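Local coordinates for benzoylformate Decarboxylase (Polynucleobacter necessarius, PDB 4K9Q), which probably decarboxylates benzoylformate with thiamine diphosphate and magnesium as cofactors, in a family that is also assigned acetolactate synthase activity, at residues L350-V355 against P523-L528; E372-V377 against G398-D403; V423-G428 against V449-F454; N456-I461 against G476-G481. One frame throughout, in Å; residues are numbered along the deposited sequence.

Contacts 2 and 3 are buried in the core; contacts 1 and 4 are only partly buried. Contact 3 pairs two central strands of a parallel sheet with main-chain bonds and apolar side chains. Contact 2 continues from the neighbouring strand 368-372, whose Glu-372 bonds to strand 423-428, and it rests on a buried acid that receives backbone N-H groups. Contact 4 follows strand 449-455 and adds metal binding. Contacts 2, 3 and 4 all touch thiamine diphosphate, and contacts 2 and 4 also touch the second subunit. Contact 1 lies outside the cofactor shell. It is mostly apolar, packs on Phe-454 of contact 3, and sends Lys-526 to Glu-458 of contact 4.

Contact 1 of 4, residues L350-V355 against P523-L528; sequences LRPHAV and PITKEL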
# COMPACT_ATOMS: atom_id res chain seq x y z
N LEU A 350 18.65 44.12 -16.05
CA LEU A 350 18.35 44.37 -14.64
C LEU A 350 18.82 43.23 -13.74
O LEU A 350 18.66 42.06 -14.07
CB LEU A 350 16.85 44.58 -14.45
CG LEU A 350 16.25 45.82 -15.14
CD1 LEU A 350 14.75 45.85 -14.95
CD2 LEU A 350 16.90 47.06 -14.57
N ARG A 351 19.41 43.58 -12.61
CA ARG A 351 19.87 42.60 -11.64
C ARG A 351 18.80 42.37 -10.57
O ARG A 351 18.22 43.32 -10.05
CB ARG A 351 21.17 43.08 -11.00
CG ARG A 351 22.29 43.20 -12.02
CD ARG A 351 23.55 43.69 -11.38
NE ARG A 351 24.62 43.87 -12.35
CZ ARG A 351 25.83 44.31 -12.04
NH1 ARG A 351 26.11 44.63 -10.79
NH2 ARG A 351 26.75 44.45 -12.99
N PRO A 352 18.55 41.10 -10.24
CA PRO A 352 17.45 40.79 -9.31
C PRO A 352 17.56 41.44 -7.92
O PRO A 352 16.51 41.78 -7.36
CB PRO A 352 17.47 39.26 -9.22
CG PRO A 352 18.84 38.86 -9.67
CD PRO A 352 19.24 39.89 -10.70
N HIS A 353 18.76 41.62 -7.37
CA HIS A 353 18.87 42.29 -6.06
C HIS A 353 18.33 43.72 -6.17
O HIS A 353 17.66 44.21 -5.26
CB HIS A 353 20.31 42.29 -5.55
CG HIS A 353 20.45 42.59 -4.08
ND1 HIS A 353 20.23 43.84 -3.55
CD2 HIS A 353 20.81 41.80 -3.04
CE1 HIS A 353 20.44 43.81 -2.25
NE2 HIS A 353 20.80 42.58 -1.92
N ALA A 354 18.58 44.39 -7.30
CA ALA A 354 18.09 45.75 -7.45
C ALA A 354 16.57 45.76 -7.61
O ALA A 354 15.88 46.61 -7.07
CB ALA A 354 18.76 46.45 -8.62
N VAL A 355 16.05 44.79 -8.38
CA VAL A 355 14.61 44.63 -8.52
C VAL A 355 13.97 44.47 -7.14
O VAL A 355 12.98 45.13 -6.81
CB VAL A 355 14.25 43.43 -9.43
CG1 VAL A 355 12.74 43.16 -9.42
CG2 VAL A 355 14.73 43.70 -10.85
N PRO A 523 12.11 41.52 -16.92
CA PRO A 523 13.25 40.82 -17.52
C PRO A 523 14.51 41.08 -16.69
O PRO A 523 14.79 42.23 -16.35
CB PRO A 523 13.40 41.48 -18.90
CG PRO A 523 12.16 42.28 -19.10
CD PRO A 523 11.63 42.63 -17.75
N ILE A 524 15.24 40.03 -16.35
CA ILE A 524 16.47 40.19 -15.59
C ILE A 524 17.62 39.51 -16.31
O ILE A 524 17.42 38.74 -17.25
CB ILE A 524 16.34 39.62 -14.15
CG1 ILE A 524 15.95 38.14 -14.18
CG2 ILE A 524 15.32 40.45 -13.35
CD1 ILE A 524 16.13 37.42 -12.84
N THR A 525 18.83 39.81 -15.85
CA THR A 525 20.02 39.15 -16.35
C THR A 525 19.87 37.64 -16.25
O THR A 525 19.21 37.13 -15.33
CB THR A 525 21.26 39.62 -15.58
OG1 THR A 525 22.42 38.94 -16.08
CG2 THR A 525 21.09 39.35 -14.09
N LYS A 526 20.47 36.94 -17.22
CA LYS A 526 20.50 35.49 -17.23
C LYS A 526 21.70 34.98 -16.45
O LYS A 526 21.80 33.78 -16.17
CB LYS A 526 20.55 34.96 -18.67
CG LYS A 526 19.36 35.38 -19.53
CD LYS A 526 19.51 34.90 -20.98
CE LYS A 526 18.73 33.61 -21.24
NZ LYS A 526 19.28 32.41 -20.53
N GLU A 527 22.60 35.89 -16.07
CA GLU A 527 23.74 35.50 -15.27
C GLU A 527 23.23 35.05 -13.91
O GLU A 527 22.22 35.56 -13.42
CB GLU A 527 24.75 36.65 -15.11
CG GLU A 527 25.34 37.14 -16.44
CD GLU A 527 25.94 36.02 -17.29
OE1 GLU A 527 26.59 35.12 -16.72
OE2 GLU A 527 25.76 36.05 -18.52
N LEU A 528 23.92 34.08 -13.32
CA LEU A 528 23.49 33.50 -12.06
C LEU A 528 24.63 33.47 -11.06
O LEU A 528 25.76 33.09 -11.39
CB LEU A 528 22.97 32.07 -12.30
CG LEU A 528 21.72 31.89 -13.16
CD1 LEU A 528 21.71 30.51 -13.78
CD2 LEU A 528 20.46 32.12 -12.33
O HOH W 1 16.45 43.81 -17.98
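Ile-524 packs against the start of helix 352-361, its CG2 methyl on Val-355 CG2 at 4.1 Å. The two side chains cross at about a right angle. The CD1 end of Ile-524 reaches Pro-352 CB at 4.3 Å. Thr-525 follows and puts its CG2 against Pro-352 CD at 3.9 Å. Its OG1 is anti to the backbone N (chi1 179°). This hydroxyl accepts from Glu-527 N at 3.1 Å and closes an ST turn. The backbone N of Thr-525 donates to Leu-350 O at 2.9 Å, an almost straight bond of 163°. The same oxygen receives a CA-H contact from Ile-524. A water joins Leu-350 N to Pro-523 O. An alanine in place of Thr-525 would probably leave the N-H of Glu-527 without its acceptor and open a gap beside Pro-352 CD. Leu-350 and Val-355 also pack on Leu-501 of helix 501-513. Arg-351, the N-cap residue, forms a salt bridge with Glu-343. One direct main-chain bond joins the segments among methyl and ring carbons, with no charged pair across them, so the fit probably depends on shape more than on charge.

Contact 2 of 4, residues E372-V377 against G398-D403; sequences ECPSIV and GGLGWD. With TPP (thiamine diphosphate), chain D.
The carboxylates of Glu-372 and Asp-403 meet with their planes 84° apart, OE1 of Glu-372 lying 2.6 Å from OD2 of Asp-403. Asp-403 N approaches Glu-372 OE1 from above the carboxylate plane, at 2.9 Å. Gly-401 N meets Glu-372 OE2 on its syn side, tilted out of the carboxylate plane, at 3.0 Å, in a bond that is nearly straight (178°). A weak bond from Trp-402 N also reaches OE1. The indole of Trp-402 has Asp-403 OD1 at its edge, in plane, and its NE1 bonds to Asp-55. CG of Glu-372 is anti to its backbone N (chi1 -169°), and the chain runs on extended to the carboxylate.

Glu-372 CG also touches Leu-400 CD2 at 3.7 Å. The other methyl of Leu-400, CD1, lies 3.4 Å from C4 of the thiazolium ring of thiamine diphosphate, while Leu-400 CG meets C4' of the aminopyrimidine. This leucine sits where thiamine diphosphate enzymes place a bulky apolar residue to support the bent V conformation. Leu-400 N donates to N3' at 3.1 Å, and N4' donates to Gly-398 O at 2.8 Å. At the other end of the cofactor, Ser-375 binds the terminal phosphate through N and OG.

Two acid oxygens this close suggest that one acid holds a proton. The N-H groups around Glu-372 would probably ease the burial of any remaining negative charge, and their bonds probably help fix the course of residues 401-403.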
# COMPACT_ATOMS: atom_id res chain seq x y z
N GLU A 372 8.50 31.95 -4.83
CA GLU A 372 8.82 30.73 -5.56
C GLU A 372 9.64 31.16 -6.77
O GLU A 372 9.17 31.11 -7.91
CB GLU A 372 7.56 29.97 -5.98
CG GLU A 372 7.82 28.56 -6.52
CD GLU A 372 6.55 27.79 -6.78
OE1 GLU A 372 5.84 27.41 -5.81
OE2 GLU A 372 6.23 27.56 -7.96
N CYS A 373 10.85 31.61 -6.50
CA CYS A 373 11.79 32.06 -7.52
C CYS A 373 13.14 31.58 -7.01
O CYS A 373 13.88 32.33 -6.37
CB CYS A 373 11.76 33.58 -7.64
SG CYS A 373 12.66 34.18 -9.08
N PRO A 374 13.46 30.31 -7.27
CA PRO A 374 14.56 29.66 -6.55
C PRO A 374 15.91 30.38 -6.63
O PRO A 374 16.58 30.50 -5.60
CB PRO A 374 14.62 28.28 -7.21
CG PRO A 374 13.18 27.99 -7.56
CD PRO A 374 12.65 29.35 -8.04
N SER A 375 16.31 30.86 -7.80
CA SER A 375 17.66 31.42 -7.92
C SER A 375 17.88 32.70 -7.10
O SER A 375 19.03 33.02 -6.79
CB SER A 375 18.06 31.65 -9.39
OG SER A 375 17.36 32.74 -9.94
N ILE A 376 16.81 33.41 -6.75
CA ILE A 376 16.97 34.68 -6.04
C ILE A 376 16.80 34.60 -4.51
O ILE A 376 16.88 35.62 -3.82
CB ILE A 376 16.02 35.79 -6.58
CG1 ILE A 376 14.57 35.51 -6.19
CG2 ILE A 376 16.19 35.95 -8.09
CD1 ILE A 376 13.60 36.64 -6.58
N VAL A 377 16.59 33.41 -3.98
CA VAL A 377 16.32 33.29 -2.54
C VAL A 377 17.32 34.04 -1.62
O VAL A 377 16.90 34.77 -0.72
CB VAL A 377 16.13 31.82 -2.12
CG1 VAL A 377 16.09 31.69 -0.60
CG2 VAL A 377 14.85 31.28 -2.77
N GLY A 398 9.60 22.12 -1.71
CA GLY A 398 10.31 22.38 -2.95
C GLY A 398 9.55 22.04 -4.23
O GLY A 398 10.11 22.16 -5.33
N GLY A 399 8.29 21.63 -4.11
CA GLY A 399 7.47 21.30 -5.26
C GLY A 399 6.88 22.52 -5.97
O GLY A 399 5.94 23.15 -5.48
N LEU A 400 7.44 22.85 -7.13
CA LEU A 400 6.98 24.00 -7.88
C LEU A 400 5.51 23.86 -8.28
O LEU A 400 5.01 22.75 -8.50
CB LEU A 400 7.85 24.22 -9.11
CG LEU A 400 9.34 24.43 -8.84
CD1 LEU A 400 10.08 24.67 -10.16
CD2 LEU A 400 9.52 25.61 -7.89
N GLY A 401 4.82 24.99 -8.35
CA GLY A 401 3.39 25.01 -8.66
C GLY A 401 2.54 25.25 -7.42
O GLY A 401 1.31 25.30 -7.51
N TRP A 402 3.17 25.40 -6.27
CA TRP A 402 2.40 25.58 -5.04
C TRP A 402 2.13 27.06 -4.75
O TRP A 402 1.02 27.43 -4.38
CB TRP A 402 3.11 24.94 -3.85
CG TRP A 402 2.30 25.02 -2.59
CD1 TRP A 402 1.28 24.19 -2.21
CD2 TRP A 402 2.43 25.99 -1.54
NE1 TRP A 402 0.78 24.58 -0.99
CE2 TRP A 402 1.47 25.69 -0.56
CE3 TRP A 402 3.27 27.10 -1.35
CZ2 TRP A 402 1.31 26.45 0.60
CZ3 TRP A 402 3.12 27.85 -0.18
CH2 TRP A 402 2.15 27.52 0.77
N ASP A 403 3.15 27.90 -4.92
CA ASP A 403 3.09 29.26 -4.38
C ASP A 403 2.14 30.19 -5.12
O ASP A 403 1.47 31.03 -4.50
CB ASP A 403 4.49 29.87 -4.27
CG ASP A 403 5.29 29.26 -3.12
OD1 ASP A 403 5.19 29.80 -2.00
OD2 ASP A 403 5.98 28.23 -3.33
N1' TPP D . 9.02 20.11 -11.08
C2' TPP D . 8.40 20.36 -9.86
CM2 TPP D . 6.93 20.11 -9.69
N3' TPP D . 9.13 20.81 -8.78
C4' TPP D . 10.48 21.04 -8.91
N4' TPP D . 11.18 21.46 -7.86
C5' TPP D . 11.10 20.83 -10.14
C6' TPP D . 10.38 20.35 -11.23
C7' TPP D . 12.58 21.08 -10.28
N3 TPP D . 13.03 22.46 -10.27
C2 TPP D . 13.59 23.10 -9.18
S1 TPP D . 14.03 24.62 -9.45
C5 TPP D . 13.51 24.54 -10.98
C4 TPP D . 12.99 23.30 -11.34
CM4 TPP D . 12.44 22.94 -12.70
C6 TPP D . 13.70 25.77 -11.82
C7 TPP D . 12.95 27.00 -11.34
O7 TPP D . 13.06 27.93 -12.39
PA TPP D . 12.47 29.42 -12.27
O1A TPP D . 11.13 29.36 -11.61
O2A TPP D . 12.39 30.05 -13.63
O3A TPP D . 13.45 30.14 -11.22
PB TPP D . 14.97 30.61 -11.43
O1B TPP D . 15.83 29.52 -10.88
O2B TPP D . 15.13 31.88 -10.63
O3B TPP D . 15.28 30.81 -12.88

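Contact 3 of 4, residues V423-G428 against V449-F454; sequences VVTLMG and VIYVVF. With TPP (thiamine diphosphate), chain D.
Thr-425 has CG2 anti to its backbone N, with OG1 beside that N (chi1 -52°), and CG2 comes alongside CD2 and CE2 of Tyr-451. Tyr-451 has its own CG anti to the carbonyl carbon (chi1 -66°). The two side chains lie side by side, pointing the same way. Thr-425 CB comes 3.6 Å from Tyr-451 CD2. Met-427 CG approaches the same ring atom at 4.0 Å. Val-449 CG1 lies over one face of the ring, toward the rim. Thr-425 OG1 is buried here and has no polar partner, while Tyr-451 OH bonds to Leu-404 O.

The opposite face of the sheet carries Leu-426 and Phe-454. Leu-426 CD2 meets the edge of the phenyl ring at CE1, 4.1 Å away. Met-427 O also lies at that ring's edge, in plane. The same oxygen accepts from Phe-454 N at 2.8 Å. It is one of five main-chain bonds that alternate between the strands, starting with Ile-450 N to Val-423 O at 2.9 Å.

The face with Thr-425 and Tyr-451 packs on helix 403-417, and the face with Leu-426 and Phe-454 on helix 352-361. Gly-428 ends its strand with CA 3.4 Å from O1A of thiamine diphosphate; a side chain there would strike this oxygen. Adjacent parallel strands joined through helices form a beta-alpha-beta crossover. The helix-covered sheet, leading from Gly-428 into Asp-429 and Gly-430, is the thiamine diphosphate-binding fold with its GDG motif.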
# COMPACT_ATOMS: atom_id res chain seq x y z
N VAL A 423 -1.04 40.59 -1.07
CA VAL A 423 -0.10 39.48 -1.10
C VAL A 423 0.85 39.67 -2.28
O VAL A 423 0.44 39.55 -3.43
CB VAL A 423 -0.81 38.12 -1.24
CG1 VAL A 423 0.21 36.98 -1.29
CG2 VAL A 423 -1.81 37.92 -0.09
N VAL A 424 2.11 39.97 -1.98
CA VAL A 424 3.10 40.19 -3.02
C VAL A 424 3.86 38.88 -3.25
O VAL A 424 4.41 38.30 -2.31
CB VAL A 424 4.08 41.29 -2.61
CG1 VAL A 424 5.15 41.49 -3.67
CG2 VAL A 424 3.32 42.60 -2.38
N THR A 425 3.88 38.42 -4.49
CA THR A 425 4.38 37.06 -4.78
C THR A 425 5.54 37.10 -5.79
O THR A 425 5.35 37.51 -6.94
CB THR A 425 3.21 36.18 -5.29
OG1 THR A 425 2.12 36.25 -4.36
CG2 THR A 425 3.66 34.73 -5.42
N LEU A 426 6.72 36.69 -5.34
CA LEU A 426 7.94 36.74 -6.16
C LEU A 426 8.08 35.41 -6.90
O LEU A 426 8.32 34.38 -6.26
CB LEU A 426 9.16 36.97 -5.27
CG LEU A 426 9.06 38.12 -4.27
CD1 LEU A 426 10.26 38.15 -3.30
CD2 LEU A 426 8.87 39.46 -4.97
N MET A 427 7.93 35.42 -8.22
CA MET A 427 7.83 34.18 -8.99
C MET A 427 8.92 34.08 -10.05
O MET A 427 9.18 35.05 -10.75
CB MET A 427 6.48 34.11 -9.73
CG MET A 427 5.26 34.04 -8.84
SD MET A 427 5.20 32.53 -7.86
CE MET A 427 5.41 31.26 -9.12
N GLY A 428 9.52 32.91 -10.19
CA GLY A 428 10.38 32.69 -11.35
C GLY A 428 9.52 32.45 -12.58
O GLY A 428 8.36 32.04 -12.46
N VAL A 449 -3.60 40.35 -5.11
CA VAL A 449 -2.39 39.56 -5.25
C VAL A 449 -1.57 40.16 -6.36
O VAL A 449 -2.08 40.43 -7.44
CB VAL A 449 -2.72 38.08 -5.61
CG1 VAL A 449 -1.43 37.28 -5.83
CG2 VAL A 449 -3.58 37.43 -4.52
N ILE A 450 -0.28 40.35 -6.10
CA ILE A 450 0.60 40.99 -7.06
C ILE A 450 1.73 40.03 -7.38
O ILE A 450 2.59 39.75 -6.53
CB ILE A 450 1.20 42.28 -6.48
CG1 ILE A 450 0.08 43.25 -6.08
CG2 ILE A 450 2.15 42.95 -7.48
CD1 ILE A 450 0.57 44.44 -5.29
N TYR A 451 1.71 39.49 -8.60
CA TYR A 451 2.75 38.58 -9.03
C TYR A 451 3.85 39.36 -9.71
O TYR A 451 3.62 40.02 -10.71
CB TYR A 451 2.19 37.55 -10.02
CG TYR A 451 1.18 36.62 -9.41
CD1 TYR A 451 -0.17 36.71 -9.74
CD2 TYR A 451 1.58 35.64 -8.50
CE1 TYR A 451 -1.10 35.85 -9.20
CE2 TYR A 451 0.65 34.78 -7.94
CZ TYR A 451 -0.68 34.89 -8.29
OH TYR A 451 -1.61 34.02 -7.74
N VAL A 452 5.06 39.29 -9.14
CA VAL A 452 6.22 39.88 -9.79
C VAL A 452 7.04 38.73 -10.36
O VAL A 452 7.57 37.91 -9.60
CB VAL A 452 7.07 40.71 -8.83
CG1 VAL A 452 8.25 41.36 -9.57
CG2 VAL A 452 6.21 41.79 -8.17
N VAL A 453 7.11 38.65 -11.68
CA VAL A 453 7.78 37.53 -12.34
C VAL A 453 9.18 37.92 -12.80
O VAL A 453 9.36 38.82 -13.62
CB VAL A 453 6.98 37.03 -13.56
CG1 VAL A 453 7.66 35.80 -14.18
CG2 VAL A 453 5.55 36.71 -13.18
N PHE A 454 10.17 37.22 -12.25
CA PHE A 454 11.57 37.44 -12.60
C PHE A 454 11.93 36.64 -13.84
O PHE A 454 12.16 35.43 -13.77
CB PHE A 454 12.46 37.06 -11.40
CG PHE A 454 12.32 38.00 -10.23
CD1 PHE A 454 11.16 38.03 -9.48
CD2 PHE A 454 13.35 38.86 -9.90
CE1 PHE A 454 11.02 38.90 -8.41
CE2 PHE A 454 13.23 39.73 -8.82
CZ PHE A 454 12.06 39.76 -8.07
N1' TPP D . 9.02 20.11 -11.08
C2' TPP D . 8.40 20.36 -9.86
CM2 TPP D . 6.93 20.11 -9.69
N3' TPP D . 9.13 20.81 -8.78
C4' TPP D . 10.48 21.04 -8.91
N4' TPP D . 11.18 21.46 -7.86
C5' TPP D . 11.10 20.83 -10.14
C6' TPP D . 10.38 20.35 -11.23
C7' TPP D . 12.58 21.08 -10.28
N3 TPP D . 13.03 22.46 -10.27
C2 TPP D . 13.59 23.10 -9.18
S1 TPP D . 14.03 24.62 -9.45
C5 TPP D . 13.51 24.54 -10.98
C4 TPP D . 12.99 23.30 -11.34
CM4 TPP D . 12.44 22.94 -12.70
C6 TPP D . 13.70 25.77 -11.82
C7 TPP D . 12.95 27.00 -11.34
O7 TPP D . 13.06 27.93 -12.39
PA TPP D . 12.47 29.42 -12.27
O1A TPP D . 11.13 29.36 -11.61
O2A TPP D . 12.39 30.05 -13.63
O3A TPP D . 13.45 30.14 -11.22
PB TPP D . 14.97 30.61 -11.43
O1B TPP D . 15.83 29.52 -10.88
O2B TPP D . 15.13 31.88 -10.63
O3B TPP D . 15.28 30.81 -12.88

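Contact 4 of 4, residues N456-I461 against G476-G481; sequences NEEYGI and GLDLPG. With MG (magnesium ion), chain C; TPP (thiamine diphosphate), chain D.
Tyr-459 is held between Leu-479 and thiamine diphosphate. Leu-479 CD1 lies over one face of the ring in a CH-pi contact, 4.1 Å from the centroid and toward the rim. The cofactor methyl CM4 covers the opposite face over its centre. Gly-476 O sits at the edge, 3.3 Å from Tyr-459 CD2; this oxygen is buried and has no polar partner. An alanine in place of Tyr-459 would probably open a gap between Leu-479 and CM4 and leave Asn-23 of the second subunit without its hydroxyl partner.

Magnesium is bound by Asn-456 OD1 at 2.2 Å and by Glu-458 O at 2.3 Å. Two diphosphate oxygens, a water and Asp-429 complete the site. Asn-456 CG stands between its backbone N and carbonyl carbon (chi1 56°). Its ND2 donates to O3B at 3.1 Å. Together with the GDG of residues 428-430, this asparagine forms the classic thiamine diphosphate motif. Gly-460 N donates to O3B at 2.7 Å, and Ile-461 N to O1B.

Outside this shell, residues 476-481 pair with the loop through two main-chain bonds. Tyr-459 N donates to Leu-477 O at 2.8 Å. Leu-479 N reaches Glu-457 O from above the carbonyl plane, also at 2.8 Å. Tyr-459 centres an inverse gamma turn before helix 460-468. Glu-458 and Asp-478 bring like charges close, and Lys-463 forms salt bridges with both. At the outer end a water joins Glu-457 OE2 to Gly-481 N.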
# COMPACT_ATOMS: atom_id res chain seq x y z
N ASN A 456 14.24 35.39 -16.45
CA ASN A 456 15.58 35.14 -16.99
C ASN A 456 15.60 34.13 -18.14
O ASN A 456 16.66 33.75 -18.63
CB ASN A 456 16.59 34.74 -15.88
CG ASN A 456 16.12 33.54 -15.08
OD1 ASN A 456 15.17 32.88 -15.45
ND2 ASN A 456 16.81 33.25 -13.97
N GLU A 457 14.40 33.74 -18.59
CA GLU A 457 14.22 32.80 -19.70
C GLU A 457 14.96 31.48 -19.50
O GLU A 457 15.45 30.89 -20.47
CB GLU A 457 14.61 33.46 -21.03
CG GLU A 457 13.84 34.74 -21.25
CD GLU A 457 13.93 35.26 -22.67
OE1 GLU A 457 15.06 35.45 -23.16
OE2 GLU A 457 12.87 35.47 -23.29
N GLU A 458 15.02 31.02 -18.26
CA GLU A 458 15.72 29.77 -17.95
C GLU A 458 15.26 29.20 -16.62
O GLU A 458 14.69 29.90 -15.80
CB GLU A 458 17.23 30.02 -17.91
CG GLU A 458 17.67 30.92 -16.74
CD GLU A 458 19.09 31.47 -16.87
OE1 GLU A 458 19.84 31.04 -17.78
OE2 GLU A 458 19.44 32.37 -16.06
N TYR A 459 15.52 27.92 -16.41
CA TYR A 459 15.41 27.34 -15.08
C TYR A 459 16.76 27.62 -14.39
O TYR A 459 17.64 26.77 -14.34
CB TYR A 459 15.17 25.84 -15.18
CG TYR A 459 13.79 25.38 -15.64
CD1 TYR A 459 12.60 25.92 -15.11
CD2 TYR A 459 13.67 24.35 -16.57
CE1 TYR A 459 11.35 25.45 -15.53
CE2 TYR A 459 12.43 23.88 -16.98
CZ TYR A 459 11.27 24.43 -16.46
OH TYR A 459 10.05 23.95 -16.88
N GLY A 460 16.91 28.85 -13.89
CA GLY A 460 18.20 29.34 -13.43
C GLY A 460 18.88 28.48 -12.39
O GLY A 460 20.07 28.17 -12.50
N ILE A 461 18.13 28.09 -11.37
CA ILE A 461 18.75 27.37 -10.27
C ILE A 461 19.24 26.00 -10.73
O ILE A 461 20.18 25.46 -10.16
CB ILE A 461 17.84 27.27 -9.04
CG1 ILE A 461 18.69 26.86 -7.82
CG2 ILE A 461 16.73 26.29 -9.29
CD1 ILE A 461 17.97 26.93 -6.50
N GLY A 476 16.79 20.97 -21.72
CA GLY A 476 15.57 21.50 -21.12
C GLY A 476 15.72 22.57 -20.05
O GLY A 476 14.80 22.78 -19.26
N LEU A 477 16.85 23.28 -20.03
CA LEU A 477 17.07 24.28 -18.99
C LEU A 477 16.74 25.70 -19.44
O LEU A 477 16.61 26.61 -18.61
CB LEU A 477 18.49 24.19 -18.44
CG LEU A 477 18.91 22.85 -17.83
CD1 LEU A 477 20.28 22.96 -17.17
CD2 LEU A 477 17.87 22.36 -16.83
N ASP A 478 16.59 25.89 -20.75
CA ASP A 478 16.26 27.21 -21.30
C ASP A 478 14.77 27.35 -21.62
O ASP A 478 14.13 26.39 -22.05
CB ASP A 478 17.10 27.50 -22.54
CG ASP A 478 18.56 27.70 -22.20
OD1 ASP A 478 18.85 28.53 -21.32
OD2 ASP A 478 19.41 27.01 -22.80
N LEU A 479 14.24 28.55 -21.41
CA LEU A 479 12.82 28.82 -21.60
C LEU A 479 12.55 30.00 -22.53
O LEU A 479 11.93 30.99 -22.13
CB LEU A 479 12.16 29.11 -20.25
CG LEU A 479 12.23 28.01 -19.20
CD1 LEU A 479 11.66 28.51 -17.86
CD2 LEU A 479 11.51 26.75 -19.69
N PRO A 480 12.99 29.90 -23.79
CA PRO A 480 12.67 30.97 -24.74
C PRO A 480 11.20 30.98 -25.14
O PRO A 480 10.48 29.98 -24.97
CB PRO A 480 13.52 30.60 -25.96
CG PRO A 480 13.58 29.11 -25.90
CD PRO A 480 13.76 28.82 -24.43
N GLY A 481 10.76 32.11 -25.66
CA GLY A 481 9.44 32.19 -26.26
C GLY A 481 8.23 32.10 -25.35
O GLY A 481 7.19 31.63 -25.79
MG MG C . 13.81 31.50 -14.43
N1' TPP D . 9.02 20.11 -11.08
C2' TPP D . 8.40 20.36 -9.86
CM2 TPP D . 6.93 20.11 -9.69
N3' TPP D . 9.13 20.81 -8.78
C4' TPP D . 10.48 21.04 -8.91
N4' TPP D . 11.18 21.46 -7.86
C5' TPP D . 11.10 20.83 -10.14
C6' TPP D . 10.38 20.35 -11.23
C7' TPP D . 12.58 21.08 -10.28
N3 TPP D . 13.03 22.46 -10.27
C2 TPP D . 13.59 23.10 -9.18
S1 TPP D . 14.03 24.62 -9.45
C5 TPP D . 13.51 24.54 -10.98
C4 TPP D . 12.99 23.30 -11.34
CM4 TPP D . 12.44 22.94 -12.70
C6 TPP D . 13.70 25.77 -11.82
C7 TPP D . 12.95 27.00 -11.34
O7 TPP D . 13.06 27.93 -12.39
PA TPP D . 12.47 29.42 -12.27
O1A TPP D . 11.13 29.36 -11.61
O2A TPP D . 12.39 30.05 -13.63
O3A TPP D . 13.45 30.14 -11.22
PB TPP D . 14.97 30.61 -11.43
O1B TPP D . 15.83 29.52 -10.88
O2B TPP D . 15.13 31.88 -10.63
O3B TPP D . 15.28 30.81 -12.88
O HOH W 2 10.70 33.37 -22.66
O HOH W 3 12.43 34.35 -26.07
O HOH W 4 13.34 33.16 -12.83